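Side-chain contacts in staphylococcal enterotoxin-like toxin (Staphylococcus aureus, PDB 4DXF), which binds carbohydrate, probably host glycans, as a superantigen-like protein built of an OB-fold and a beta-grasp domain: residues A[49-53]-A[54-58]; A[62-65]-A[66-70]; A[134-137]-A[138-142]; A[143-146]-A[147-150]; A[184-187]-A[188-191]. All blocks are in the same frame, centred on the assembly; numbering follows the deposited sequence.

All five contacts are local, and they come in series along one chain. Contacts 1 and 2 belong to the OB-fold domain: the loop and start of strand 56-59, then helix 64-67, with centres about 19 Å apart. Contacts 3, 4 and 5 belong to the beta-grasp domain. Contacts 3 and 4 follow one another on helix 138-153, centres about 13 Å apart, while contact 5, about 8 Å from contact 3 between centres, shares with it the small sheet of strands 135-137 and 190-192. Contact 5 also touches contact 2 across the domain boundary, where Lys63 NZ and Asp189 OD1 form a 2.8 Å salt bridge, so residues 184-191 form part of the contact between the two domains.

Contact 1: residues A[49-53]-A[54-58]; sequences VVPDY and FIYKI
Phe54 and Tyr56 both lean on Asp52 across the turn between strands 46-49 and 56-59 of the OB-fold domain, and Val49 closes its base. Phe54 N donates to Asp52 OD1 at 2.8 Å, from above the carboxylate plane, and the Phe54 ring presents its edge to the same group, with Asp52 CG close to the ring plane. Beyond the turn, Lys91 makes a cation-pi contact with this ring. Tyr56 OH donates to Asp52 OD2 at 2.7 Å, entering on the syn lone pair, the side of the other oxygen. With chi1 at 50°, Asp52 CG sits between its own backbone N and carbonyl carbon, which turns the carboxylate back over the turn, where both donors can reach it. Pro51 crosses Tyr56 at about a right angle and sets CD 3.4 Å from Tyr56 CD1; Phe30 of strand 28-31 touches both. Where strand 46-49 ends and 56-59 begins, Val49 and Tyr56 form an antiparallel hydrogen-bonded pair, Val49 N to Tyr56 O at 3.0 Å and Tyr56 N to Val49 O at 2.8 Å. The valine also packs its CG2 4.2 Å from Ile58 CG1. One carboxylate thus spans the hairpin turn, gripping a backbone N-H with one oxygen and a phenol with the other; the two donors would spread its charge and probably keep it ionised.

Contact 2: residues A[62-65]-A[66-70]; sequences GKDD and KKYGE
Asp64 and Tyr68, one helical turn apart, run side by side and point the same way, the carboxylate plane turned 72° from the ring. The ring offers its edge: Asp64 OD1 comes to 3.4 Å from Tyr68 CE2, with Asp64 CG close to the ring plane. Lys67 takes one face, its CG 3.9 Å above the plane of the Tyr68 ring and offset toward the rim. With CG anti to the backbone N (chi1 -172°) and the rest of the chain extended, Lys67 runs along Asp64 toward the phenol. This is the end of helix 64-67 in the OB-fold domain: Tyr68 is the first residue to leave helical geometry, and it packs with Asp64 on Ile97 of strand 92-99. Asp65 turns to a salt bridge with Arg45. One water joins carboxylate, ammonium and phenol, accepting from Tyr68 OH at 2.7 Å and Lys67 NZ at 3.1 Å and donating to Asp64 OD1 at 2.8 Å; the charged atoms Asp64 OD1 and Lys67 NZ, 4.8 Å apart, are bridged by it without direct contact.

Contact 3: residues A[134-137]-A[138-142]; sequences EQIS and LKELD
Ser137 caps the helix that starts at Leu138, and hydrogen bonds to its side chain and carbonyl carry most of the contact. Its OG accepts from Glu140 N at 3.1 Å, with an N-H...O angle of 146°. A chi1 of 59° tucks OG between the serine's own N and carbonyl carbon, within reach of that first turn. Ser137 O adds two weak bonds, from Glu140 N at 3.1 Å and from Leu141 N at 3.3 Å.

A water binds three polar atoms here: it accepts from Ser137 N, donates to Glu140 OE1 at 2.7 Å, and lies 2.7 Å from Ser137 OG. The other carboxylate oxygen, Glu140 OE2, is in a salt bridge with Lys144 one turn further along.

Van der Waals packing sets the same carboxylate against Ile136, which crosses Glu140 at about a right angle with its CG1 3.7 Å from Glu140 OE1.

The apolar contact proper is at the tip of the isoleucine, where Ile136 CD1 meets Leu141 CD2 at 3.6 Å. Ile191 of strand 190-192 packs against both Ile136 and Leu141, continuing this buried apolar patch into the neighbouring strand.

A short strand leading at 70° into a helix through a serine N-cap forms this junction, which opens the long helix 138-153 of the beta-grasp domain.

Contact 4: residues A[143-146]-A[147-150]; sequences FKLR and KQLI
The Phe143 ring meets Lys147 at its edge: Lys147 NZ lies near the ring plane, 3.9 Å from Phe143 CE2. A bend at chi3 (-89°) in Lys147 swings its end back toward the ring, with CE 4.0 Å from Phe143 CE2. The amide of Gln148 is held at both ends, its OE1 taking a 2.5 Å bond from a water that also bonds weakly to Lys144 O, and its NE2 bonding to Ser127 OG. Arg146 sends its guanidinium group to a salt bridge with Asp142, a turn earlier in the same helix. Leu145 and Leu149 both pack on Ile164 of strand 162-168, so this face of the beta-grasp helix lies against the sheet. Four backbone bonds of alpha-helical spacing underlie these side chains, from Lys147 N to Phe143 O at 3.0 Å through Ile150 N to Arg146 O at 2.8 Å. At the ring edge Lys147 NZ lacks cation-pi geometry, so its contact with Phe143 is packing, and the ammonium finds its hydrogen bond outside the helix, at Lys25 O.

Contact 5: residues A[184-187]-A[188-191]; sequences ENRM and ADVI
Asp189 folds back over Arg186, and here the packing is close: Asp189 CB sits 3.3 Å from Arg186 O, and Asp189 OD2 3.5 Å from Arg186 CA. With CG anti to its carbonyl carbon (chi1 -80°), Asp189 directs the carboxylate back toward Arg186. The backbone closes the same turn, Asp189 N bonding to Arg186 O at 3.0 Å with the donor well above the carbonyl plane. One residue back, Ala188 N reaches Asn185 O in a weaker bond of 3.3 Å. Ala188 is buried, its methyl 3.8 Å from Asn185 O and packed on Asp64 of helix 64-67 beyond the turn. Met187, also buried, lies on Val94 and Lys139. These bonds end a short, weakly bonded helix, 184-187, and release the chain into strand 190-192, which pairs antiparallel with strand 135-137 in the beta-grasp domain. The loose side is at Asn185, which is exposed; a water there donates to Asn185 O at 2.7 Å and, weakly, to Asp189 OD1. The two charged groups do not pair: Arg186 NE and Asp189 OD2 stay 5.0 Å apart. Instead Arg186 NH2 bonds to Thr175 O, and Asp189 OD1 forms a salt bridge with Lys63 of the OB-fold domain.

Contact 1: residues A[49-53]-A[54-58]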
loop_
_atom_site.group_PDB
_atom_site.type_symbol
_atom_site.label_atom_id
_atom_site.label_comp_id
_atom_site.label_asym_id
_atom_site.label_seq_id
_atom_site.Cartn_x
_atom_site.Cartn_y
_atom_site.Cartn_z
ATOM N N VAL A 49 -0.473 -16.250 7.481
ATOM C CA VAL A 49 -0.985 -15.593 8.701
ATOM C C VAL A 49 -2.375 -16.075 9.005
ATOM O O VAL A 49 -3.244 -16.230 8.108
ATOM C CB VAL A 49 -1.032 -14.097 8.526
ATOM C CG1 VAL A 49 -1.410 -13.420 9.881
ATOM C CG2 VAL A 49 0.251 -13.642 8.051
ATOM N N VAL A 50 -2.669 -16.325 10.304
ATOM C CA VAL A 50 -3.903 -16.967 10.585
ATOM C C VAL A 50 -4.593 -16.154 11.714
ATOM O O VAL A 50 -4.525 -16.498 12.890
ATOM C CB VAL A 50 -3.680 -18.471 11.043
ATOM C CG1 VAL A 50 -5.023 -19.154 11.235
ATOM C CG2 VAL A 50 -2.819 -19.252 10.009
ATOM N N PRO A 51 -5.241 -15.062 11.356
ATOM C CA PRO A 51 -5.818 -14.192 12.411
ATOM C C PRO A 51 -7.253 -14.568 12.777
ATOM O O PRO A 51 -7.760 -14.094 13.827
ATOM C CB PRO A 51 -5.778 -12.827 11.725
ATOM C CG PRO A 51 -6.244 -13.213 10.306
ATOM C CD PRO A 51 -5.456 -14.513 10.001
ATOM N N ASP A 52 -7.918 -15.422 11.971
ATOM C CA ASP A 52 -9.300 -15.792 12.119
ATOM C C ASP A 52 -9.439 -17.263 11.714
ATOM O O ASP A 52 -8.496 -18.047 11.993
ATOM C CB ASP A 52 -10.205 -14.867 11.284
ATOM C CG ASP A 52 -9.727 -14.737 9.838
ATOM O OD1 ASP A 52 -8.984 -15.612 9.395
ATOM O OD2 ASP A 52 -10.041 -13.703 9.148
ATOM N N TYR A 53 -10.539 -17.636 11.059
ATOM C CA TYR A 53 -10.686 -19.042 10.573
ATOM C C TYR A 53 -10.037 -19.322 9.201
ATOM O O TYR A 53 -10.039 -20.459 8.721
ATOM C CB TYR A 53 -12.118 -19.528 10.653
ATOM C CG TYR A 53 -12.431 -19.988 12.050
ATOM C CD1 TYR A 53 -13.172 -19.176 12.934
ATOM C CD2 TYR A 53 -11.938 -21.220 12.506
ATOM C CE1 TYR A 53 -13.448 -19.615 14.278
ATOM C CE2 TYR A 53 -12.202 -21.651 13.825
ATOM C CZ TYR A 53 -12.938 -20.840 14.676
ATOM O OH TYR A 53 -13.166 -21.285 15.933
ATOM N N PHE A 54 -9.434 -18.313 8.616
ATOM C CA PHE A 54 -8.709 -18.449 7.352
ATOM C C PHE A 54 -7.184 -18.447 7.449
ATOM O O PHE A 54 -6.514 -17.754 8.282
ATOM C CB PHE A 54 -9.139 -17.318 6.380
ATOM C CG PHE A 54 -10.617 -17.330 6.064
ATOM C CD1 PHE A 54 -11.127 -18.171 5.054
ATOM C CD2 PHE A 54 -11.504 -16.534 6.788
ATOM C CE1 PHE A 54 -12.524 -18.201 4.761
ATOM C CE2 PHE A 54 -12.885 -16.517 6.502
ATOM C CZ PHE A 54 -13.408 -17.361 5.477
ATOM N N ILE A 55 -6.568 -19.163 6.518
ATOM C CA ILE A 55 -5.153 -19.008 6.393
ATOM C C ILE A 55 -4.836 -18.026 5.255
ATOM O O ILE A 55 -5.108 -18.352 4.065
ATOM C CB ILE A 55 -4.495 -20.399 6.109
ATOM C CG1 ILE A 55 -4.917 -21.463 7.152
ATOM C CG2 ILE A 55 -3.056 -20.293 6.021
ATOM C CD1 ILE A 55 -4.234 -22.855 6.859
ATOM N N TYR A 56 -4.308 -16.858 5.584
ATOM C CA TYR A 56 -3.930 -15.884 4.557
ATOM C C TYR A 56 -2.578 -16.130 4.015
ATOM O O TYR A 56 -1.583 -16.268 4.723
ATOM C CB TYR A 56 -4.108 -14.404 4.966
ATOM C CG TYR A 56 -5.464 -14.054 5.417
ATOM C CD1 TYR A 56 -5.968 -14.520 6.626
ATOM C CD2 TYR A 56 -6.313 -13.211 4.627
ATOM C CE1 TYR A 56 -7.282 -14.201 7.040
ATOM C CE2 TYR A 56 -7.607 -12.886 5.053
ATOM C CZ TYR A 56 -8.069 -13.342 6.250
ATOM O OH TYR A 56 -9.323 -13.030 6.652
ATOM N N LYS A 57 -2.514 -16.253 2.668
ATOM C CA LYS A 57 -1.236 -16.504 2.028
ATOM C C LYS A 57 -0.663 -15.215 1.518
ATOM O O LYS A 57 -1.210 -14.626 0.550
ATOM C CB LYS A 57 -1.436 -17.432 0.815
ATOM C CG LYS A 57 -2.080 -18.781 1.169
ATOM C CD LYS A 57 -1.070 -19.865 1.143
ATOM C CE LYS A 57 -1.837 -21.113 1.553
ATOM N NZ LYS A 57 -1.101 -21.709 2.644
ATOM N N ILE A 58 0.422 -14.773 2.094
ATOM C CA ILE A 58 1.008 -13.483 1.748
ATOM C C ILE A 58 2.239 -13.675 0.857
ATOM O O ILE A 58 3.349 -14.108 1.295
ATOM C CB ILE A 58 1.372 -12.571 3.008
ATOM C CG1 ILE A 58 0.223 -12.486 4.058
ATOM C CG2 ILE A 58 2.009 -11.134 2.637
ATOM C CD1 ILE A 58 -1.134 -11.869 3.475
#

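Contact 2: residues A[62-65]-A[66-70]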
loop_
_atom_site.group_PDB
_atom_site.type_symbol
_atom_site.label_atom_id
_atom_site.label_comp_id
_atom_site.label_asym_id
_atom_site.label_seq_id
_atom_site.Cartn_x
_atom_site.Cartn_y
_atom_site.Cartn_z
ATOM N N GLY A 62 9.829 -9.045 -4.023
ATOM C CA GLY A 62 10.865 -8.086 -3.824
ATOM C C GLY A 62 11.830 -8.489 -2.733
ATOM O O GLY A 62 12.310 -9.665 -2.702
ATOM N N LYS A 63 12.071 -7.550 -1.815
ATOM C CA LYS A 63 13.050 -7.734 -0.726
ATOM C C LYS A 63 12.618 -8.771 0.336
ATOM O O LYS A 63 13.479 -9.351 1.009
ATOM C CB LYS A 63 13.381 -6.416 -0.041
ATOM C CG LYS A 63 14.307 -5.471 -0.861
ATOM C CD LYS A 63 14.800 -4.289 -0.000
ATOM C CE LYS A 63 15.350 -3.097 -0.834
ATOM N NZ LYS A 63 14.280 -2.499 -1.742
ATOM N N ASP A 64 11.317 -9.048 0.431
ATOM C CA ASP A 64 10.782 -10.010 1.403
ATOM C C ASP A 64 11.262 -11.434 1.246
ATOM O O ASP A 64 11.197 -12.192 2.221
ATOM C CB ASP A 64 9.254 -10.022 1.420
ATOM C CG ASP A 64 8.689 -8.905 2.259
ATOM O OD1 ASP A 64 9.466 -8.149 2.905
ATOM O OD2 ASP A 64 7.449 -8.775 2.254
ATOM N N ASP A 65 11.647 -11.837 0.032
ATOM C CA ASP A 65 11.972 -13.234 -0.177
ATOM C C ASP A 65 13.234 -13.595 0.581
ATOM O O ASP A 65 13.222 -14.583 1.304
ATOM C CB ASP A 65 12.049 -13.652 -1.648
ATOM C CG ASP A 65 12.308 -15.154 -1.796
ATOM O OD1 ASP A 65 11.372 -15.972 -1.601
ATOM O OD2 ASP A 65 13.460 -15.494 -2.096
ATOM N N LYS A 66 14.261 -12.742 0.531
ATOM C CA LYS A 66 15.517 -12.996 1.290
ATOM C C LYS A 66 15.355 -12.632 2.742
ATOM O O LYS A 66 16.084 -13.140 3.593
ATOM C CB LYS A 66 16.697 -12.162 0.762
ATOM C CG LYS A 66 17.392 -12.698 -0.483
ATOM C CD LYS A 66 18.284 -11.577 -1.089
ATOM C CE LYS A 66 19.034 -11.995 -2.368
ATOM N NZ LYS A 66 18.094 -12.598 -3.344
ATOM N N LYS A 67 14.412 -11.735 3.031
ATOM C CA LYS A 67 14.254 -11.193 4.367
ATOM C C LYS A 67 13.708 -12.252 5.317
ATOM O O LYS A 67 14.109 -12.303 6.484
ATOM C CB LYS A 67 13.272 -10.006 4.319
ATOM C CG LYS A 67 13.155 -9.219 5.636
ATOM C CD LYS A 67 12.342 -7.921 5.419
ATOM C CE LYS A 67 12.121 -7.156 6.711
ATOM N NZ LYS A 67 11.544 -5.753 6.450
ATOM N N TYR A 68 12.787 -13.081 4.837
ATOM C CA TYR A 68 12.109 -14.078 5.692
ATOM C C TYR A 68 12.365 -15.542 5.293
ATOM O O TYR A 68 11.763 -16.036 4.329
ATOM C CB TYR A 68 10.589 -13.885 5.727
ATOM C CG TYR A 68 10.177 -12.523 6.167
ATOM C CD1 TYR A 68 10.159 -12.182 7.512
ATOM C CD2 TYR A 68 9.775 -11.576 5.219
ATOM C CE1 TYR A 68 9.753 -10.868 7.921
ATOM C CE2 TYR A 68 9.430 -10.281 5.599
ATOM C CZ TYR A 68 9.364 -9.954 6.959
ATOM O OH TYR A 68 9.010 -8.665 7.349
ATOM N N GLY A 69 13.202 -16.234 6.079
ATOM C CA GLY A 69 13.474 -17.656 5.852
ATOM C C GLY A 69 12.386 -18.599 6.312
ATOM O O GLY A 69 11.418 -18.183 6.960
ATOM N N GLU A 70 12.534 -19.890 5.992
ATOM C CA GLU A 70 11.592 -20.893 6.394
ATOM C C GLU A 70 11.374 -20.854 7.914
ATOM O O GLU A 70 12.315 -20.649 8.631
ATOM C CB GLU A 70 12.141 -22.295 6.009
ATOM C CG GLU A 70 11.201 -23.412 6.441
ATOM C CD GLU A 70 11.665 -24.807 6.048
ATOM O OE1 GLU A 70 12.075 -25.571 6.947
ATOM O OE2 GLU A 70 11.631 -25.142 4.857
HETATM O O HOH W 1 14.605 -10.749 -1.492
HETATM O O HOH W 2 8.857 -6.907 5.362
#

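Contact 3: residues A[134-137]-A[138-142]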
loop_
_atom_site.group_PDB
_atom_site.type_symbol
_atom_site.label_atom_id
_atom_site.label_comp_id
_atom_site.label_asym_id
_atom_site.label_seq_id
_atom_site.Cartn_x
_atom_site.Cartn_y
_atom_site.Cartn_z
ATOM N N GLU A 134 4.912 2.384 13.333
ATOM C CA GLU A 134 6.333 2.640 13.376
ATOM C C GLU A 134 6.984 2.376 12.023
ATOM O O GLU A 134 7.825 3.150 11.543
ATOM C CB GLU A 134 7.005 1.725 14.440
ATOM C CG GLU A 134 8.104 2.411 15.043
ATOM C CD GLU A 134 8.540 1.840 16.401
ATOM O OE1 GLU A 134 8.176 0.706 16.778
ATOM O OE2 GLU A 134 9.246 2.586 17.076
ATOM N N GLN A 135 6.565 1.273 11.423
ATOM C CA GLN A 135 7.116 0.893 10.143
ATOM C C GLN A 135 5.888 0.623 9.245
ATOM O O GLN A 135 5.027 -0.135 9.590
ATOM C CB GLN A 135 7.918 -0.367 10.292
ATOM C CG GLN A 135 8.742 -0.633 9.054
ATOM C CD GLN A 135 9.577 -1.886 9.154
ATOM O OE1 GLN A 135 9.060 -2.981 9.091
ATOM N NE2 GLN A 135 10.862 -1.721 9.304
ATOM N N ILE A 136 5.841 1.231 8.064
ATOM C CA ILE A 136 4.693 1.101 7.207
ATOM C C ILE A 136 5.198 0.741 5.809
ATOM O O ILE A 136 6.265 1.260 5.407
ATOM C CB ILE A 136 3.917 2.457 7.190
ATOM C CG1 ILE A 136 2.619 2.296 6.399
ATOM C CG2 ILE A 136 4.828 3.660 6.819
ATOM C CD1 ILE A 136 1.710 3.410 6.634
ATOM N N SER A 137 4.461 -0.126 5.170
ATOM C CA SER A 137 4.793 -0.626 3.837
ATOM C C SER A 137 4.403 0.420 2.807
ATOM O O SER A 137 3.416 1.178 2.985
ATOM C CB SER A 137 4.063 -1.929 3.451
ATOM O OG SER A 137 2.656 -1.906 3.437
ATOM N N LEU A 138 5.145 0.415 1.720
ATOM C CA LEU A 138 4.661 1.217 0.546
ATOM C C LEU A 138 3.331 0.771 0.031
ATOM O O LEU A 138 2.542 1.629 -0.437
ATOM C CB LEU A 138 5.755 1.254 -0.568
ATOM C CG LEU A 138 7.108 1.887 -0.244
ATOM C CD1 LEU A 138 8.039 1.873 -1.545
ATOM C CD2 LEU A 138 7.244 3.307 0.375
ATOM N N LYS A 139 3.027 -0.522 0.076
ATOM C CA LYS A 139 1.780 -1.075 -0.287
ATOM C C LYS A 139 0.657 -0.277 0.404
ATOM O O LYS A 139 -0.314 0.116 -0.252
ATOM C CB LYS A 139 1.655 -2.570 0.041
ATOM C CG LYS A 139 0.337 -3.163 -0.324
ATOM C CD LYS A 139 0.172 -4.539 0.275
ATOM C CE LYS A 139 -1.102 -5.257 -0.186
ATOM N NZ LYS A 139 -1.052 -5.527 -1.725
ATOM N N GLU A 140 0.804 -0.063 1.739
ATOM C CA GLU A 140 -0.291 0.589 2.515
ATOM C C GLU A 140 -0.457 2.067 2.188
ATOM O O GLU A 140 -1.597 2.553 2.033
ATOM C CB GLU A 140 -0.055 0.430 4.051
ATOM C CG GLU A 140 -1.146 1.116 4.847
ATOM C CD GLU A 140 -1.028 0.853 6.334
ATOM O OE1 GLU A 140 -0.249 -0.073 6.682
ATOM O OE2 GLU A 140 -1.713 1.578 7.153
ATOM N N LEU A 141 0.658 2.773 2.086
ATOM C CA LEU A 141 0.663 4.202 1.766
ATOM C C LEU A 141 0.054 4.372 0.358
ATOM O O LEU A 141 -0.931 5.147 0.175
ATOM C CB LEU A 141 2.063 4.756 1.803
ATOM C CG LEU A 141 2.759 4.724 3.193
ATOM C CD1 LEU A 141 4.220 4.876 2.957
ATOM C CD2 LEU A 141 2.166 5.897 4.005
ATOM N N ASP A 142 0.586 3.582 -0.571
ATOM C CA ASP A 142 0.092 3.695 -1.957
ATOM C C ASP A 142 -1.441 3.388 -2.023
ATOM O O ASP A 142 -2.216 4.184 -2.585
ATOM C CB ASP A 142 0.850 2.709 -2.825
ATOM C CG ASP A 142 0.217 2.580 -4.259
ATOM O OD1 ASP A 142 0.414 3.606 -5.004
ATOM O OD2 ASP A 142 -0.366 1.514 -4.617
HETATM O O HOH W 3 1.941 -1.505 5.994
#

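Contact 4: residues A[143-146]-A[147-150]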
loop_
_atom_site.group_PDB
_atom_site.type_symbol
_atom_site.label_atom_id
_atom_site.label_comp_id
_atom_site.label_asym_id
_atom_site.label_seq_id
_atom_site.Cartn_x
_atom_site.Cartn_y
_atom_site.Cartn_z
ATOM N N PHE A 143 -1.938 2.330 -1.373
ATOM C CA PHE A 143 -3.297 1.930 -1.481
ATOM C C PHE A 143 -4.247 2.923 -0.780
ATOM O O PHE A 143 -5.250 3.365 -1.344
ATOM C CB PHE A 143 -3.470 0.554 -0.936
ATOM C CG PHE A 143 -4.755 -0.068 -1.281
ATOM C CD1 PHE A 143 -4.867 -0.748 -2.520
ATOM C CD2 PHE A 143 -5.909 -0.005 -0.415
ATOM C CE1 PHE A 143 -6.042 -1.305 -2.901
ATOM C CE2 PHE A 143 -7.128 -0.639 -0.830
ATOM C CZ PHE A 143 -7.151 -1.303 -2.070
ATOM N N LYS A 144 -3.956 3.251 0.487
ATOM C CA LYS A 144 -4.815 4.166 1.184
ATOM C C LYS A 144 -4.880 5.545 0.556
ATOM O O LYS A 144 -5.962 6.173 0.555
ATOM C CB LYS A 144 -4.319 4.296 2.599
ATOM C CG LYS A 144 -4.665 3.018 3.346
ATOM C CD LYS A 144 -4.230 3.090 4.880
ATOM C CE LYS A 144 -4.973 1.941 5.638
ATOM N NZ LYS A 144 -4.553 2.013 7.094
ATOM N N LEU A 145 -3.735 6.055 0.070
ATOM C CA LEU A 145 -3.689 7.395 -0.512
ATOM C C LEU A 145 -4.500 7.362 -1.828
ATOM O O LEU A 145 -5.355 8.240 -2.017
ATOM C CB LEU A 145 -2.250 7.837 -0.689
ATOM C CG LEU A 145 -1.519 8.366 0.605
ATOM C CD1 LEU A 145 -0.073 8.482 0.372
ATOM C CD2 LEU A 145 -2.121 9.752 0.961
ATOM N N ARG A 146 -4.321 6.322 -2.674
ATOM C CA ARG A 146 -5.145 6.340 -3.945
ATOM C C ARG A 146 -6.635 6.229 -3.663
ATOM O O ARG A 146 -7.436 6.944 -4.264
ATOM C CB ARG A 146 -4.688 5.242 -4.904
ATOM C CG ARG A 146 -3.286 5.509 -5.356
ATOM C CD ARG A 146 -3.007 4.735 -6.696
ATOM N NE ARG A 146 -1.606 4.369 -6.784
ATOM C CZ ARG A 146 -0.957 4.020 -7.889
ATOM N NH1 ARG A 146 -1.577 4.085 -9.097
ATOM N NH2 ARG A 146 0.285 3.609 -7.752
ATOM N N LYS A 147 -7.054 5.337 -2.736
ATOM C CA LYS A 147 -8.412 5.222 -2.375
ATOM C C LYS A 147 -8.966 6.553 -1.956
ATOM O O LYS A 147 -10.063 6.915 -2.434
ATOM C CB LYS A 147 -8.617 4.193 -1.233
ATOM C CG LYS A 147 -10.071 4.013 -0.881
ATOM C CD LYS A 147 -10.292 2.911 0.189
ATOM C CE LYS A 147 -10.465 1.548 -0.495
ATOM N NZ LYS A 147 -10.676 0.458 0.499
ATOM N N GLN A 148 -8.291 7.247 -1.054
ATOM C CA GLN A 148 -8.713 8.581 -0.627
ATOM C C GLN A 148 -8.870 9.547 -1.818
ATOM O O GLN A 148 -9.837 10.359 -1.881
ATOM C CB GLN A 148 -7.722 9.153 0.342
ATOM C CG GLN A 148 -8.132 10.564 0.834
ATOM C CD GLN A 148 -6.987 11.265 1.559
ATOM O OE1 GLN A 148 -6.226 10.628 2.288
ATOM N NE2 GLN A 148 -6.861 12.587 1.367
ATOM N N LEU A 149 -7.960 9.449 -2.765
ATOM C CA LEU A 149 -7.980 10.411 -3.899
ATOM C C LEU A 149 -9.099 10.114 -4.837
ATOM O O LEU A 149 -9.658 11.075 -5.469
ATOM C CB LEU A 149 -6.617 10.379 -4.649
ATOM C CG LEU A 149 -5.394 10.956 -3.915
ATOM C CD1 LEU A 149 -4.150 10.614 -4.672
ATOM C CD2 LEU A 149 -5.472 12.476 -3.631
ATOM N N ILE A 150 -9.401 8.821 -5.011
ATOM C CA ILE A 150 -10.596 8.388 -5.717
ATOM C C ILE A 150 -11.849 8.943 -5.057
ATOM O O ILE A 150 -12.699 9.561 -5.734
ATOM C CB ILE A 150 -10.671 6.841 -5.879
ATOM C CG1 ILE A 150 -9.455 6.373 -6.693
ATOM C CG2 ILE A 150 -12.067 6.384 -6.407
ATOM C CD1 ILE A 150 -9.285 4.817 -6.754
HETATM O O HOH W 4 -5.623 8.254 2.807
#

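Contact 5: residues A[184-187]-A[188-191]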
loop_
_atom_site.group_PDB
_atom_site.type_symbol
_atom_site.label_atom_id
_atom_site.label_comp_id
_atom_site.label_asym_id
_atom_site.label_seq_id
_atom_site.Cartn_x
_atom_site.Cartn_y
_atom_site.Cartn_z
ATOM N N GLU A 184 4.590 -4.682 -8.079
ATOM C CA GLU A 184 4.510 -5.676 -6.994
ATOM C C GLU A 184 5.747 -5.796 -6.106
ATOM O O GLU A 184 5.586 -5.911 -4.861
ATOM C CB GLU A 184 4.122 -7.025 -7.537
ATOM C CG GLU A 184 2.657 -7.116 -7.873
ATOM C CD GLU A 184 2.179 -8.516 -7.827
ATOM O OE1 GLU A 184 3.046 -9.445 -7.645
ATOM O OE2 GLU A 184 0.952 -8.694 -7.971
ATOM N N ASN A 185 6.971 -5.788 -6.679
ATOM C CA ASN A 185 8.205 -5.752 -5.788
ATOM C C ASN A 185 8.239 -4.597 -4.755
ATOM O O ASN A 185 8.694 -4.763 -3.623
ATOM C CB ASN A 185 9.507 -5.774 -6.603
ATOM C CG ASN A 185 9.666 -4.519 -7.437
ATOM O OD1 ASN A 185 8.792 -4.185 -8.245
ATOM N ND2 ASN A 185 10.732 -3.784 -7.199
ATOM N N ARG A 186 7.728 -3.415 -5.116
ATOM C CA ARG A 186 7.759 -2.282 -4.192
ATOM C C ARG A 186 6.686 -2.392 -3.036
ATOM O O ARG A 186 6.754 -1.611 -2.046
ATOM C CB ARG A 186 7.493 -1.007 -4.979
ATOM C CG ARG A 186 8.511 -0.755 -6.167
ATOM C CD ARG A 186 8.008 0.578 -6.799
ATOM N NE ARG A 186 8.369 1.663 -5.924
ATOM C CZ ARG A 186 7.883 2.884 -6.071
ATOM N NH1 ARG A 186 7.029 3.070 -7.079
ATOM N NH2 ARG A 186 8.275 3.864 -5.257
ATOM N N MET A 187 5.727 -3.279 -3.211
ATOM C CA MET A 187 4.647 -3.591 -2.208
ATOM C C MET A 187 5.309 -4.158 -0.948
ATOM O O MET A 187 4.818 -3.973 0.179
ATOM C CB MET A 187 3.573 -4.574 -2.729
ATOM C CG MET A 187 2.542 -3.850 -3.665
ATOM S SD MET A 187 1.418 -4.857 -4.316
ATOM C CE MET A 187 0.474 -3.669 -5.400
ATOM N N ALA A 188 6.475 -4.750 -1.129
ATOM C CA ALA A 188 7.176 -5.288 0.036
ATOM C C ALA A 188 8.081 -4.301 0.663
ATOM O O ALA A 188 8.574 -4.565 1.763
ATOM C CB ALA A 188 7.959 -6.581 -0.351
ATOM N N ASP A 189 8.298 -3.135 0.057
ATOM C CA ASP A 189 9.224 -2.153 0.614
ATOM C C ASP A 189 8.648 -1.496 1.852
ATOM O O ASP A 189 7.415 -1.282 1.891
ATOM C CB ASP A 189 9.617 -1.074 -0.401
ATOM C CG ASP A 189 10.726 -1.561 -1.399
ATOM O OD1 ASP A 189 11.638 -2.300 -0.970
ATOM O OD2 ASP A 189 10.687 -1.177 -2.591
ATOM N N VAL A 190 9.499 -1.245 2.844
ATOM C CA VAL A 190 9.016 -0.690 4.079
ATOM C C VAL A 190 9.798 0.543 4.435
ATOM O O VAL A 190 11.022 0.647 4.140
ATOM C CB VAL A 190 9.048 -1.734 5.259
ATOM C CG1 VAL A 190 8.318 -3.041 4.892
ATOM C CG2 VAL A 190 10.483 -1.973 5.659
ATOM N N ILE A 191 9.129 1.479 5.123
ATOM C CA ILE A 191 9.745 2.720 5.575
ATOM C C ILE A 191 9.369 3.043 7.010
ATOM O O ILE A 191 8.494 2.406 7.613
ATOM C CB ILE A 191 9.362 3.967 4.690
ATOM C CG1 ILE A 191 7.857 4.239 4.733
ATOM C CG2 ILE A 191 9.738 3.656 3.242
ATOM C CD1 ILE A 191 7.430 5.584 3.971
HETATM O O HOH W 5 10.949 -4.853 -2.170
#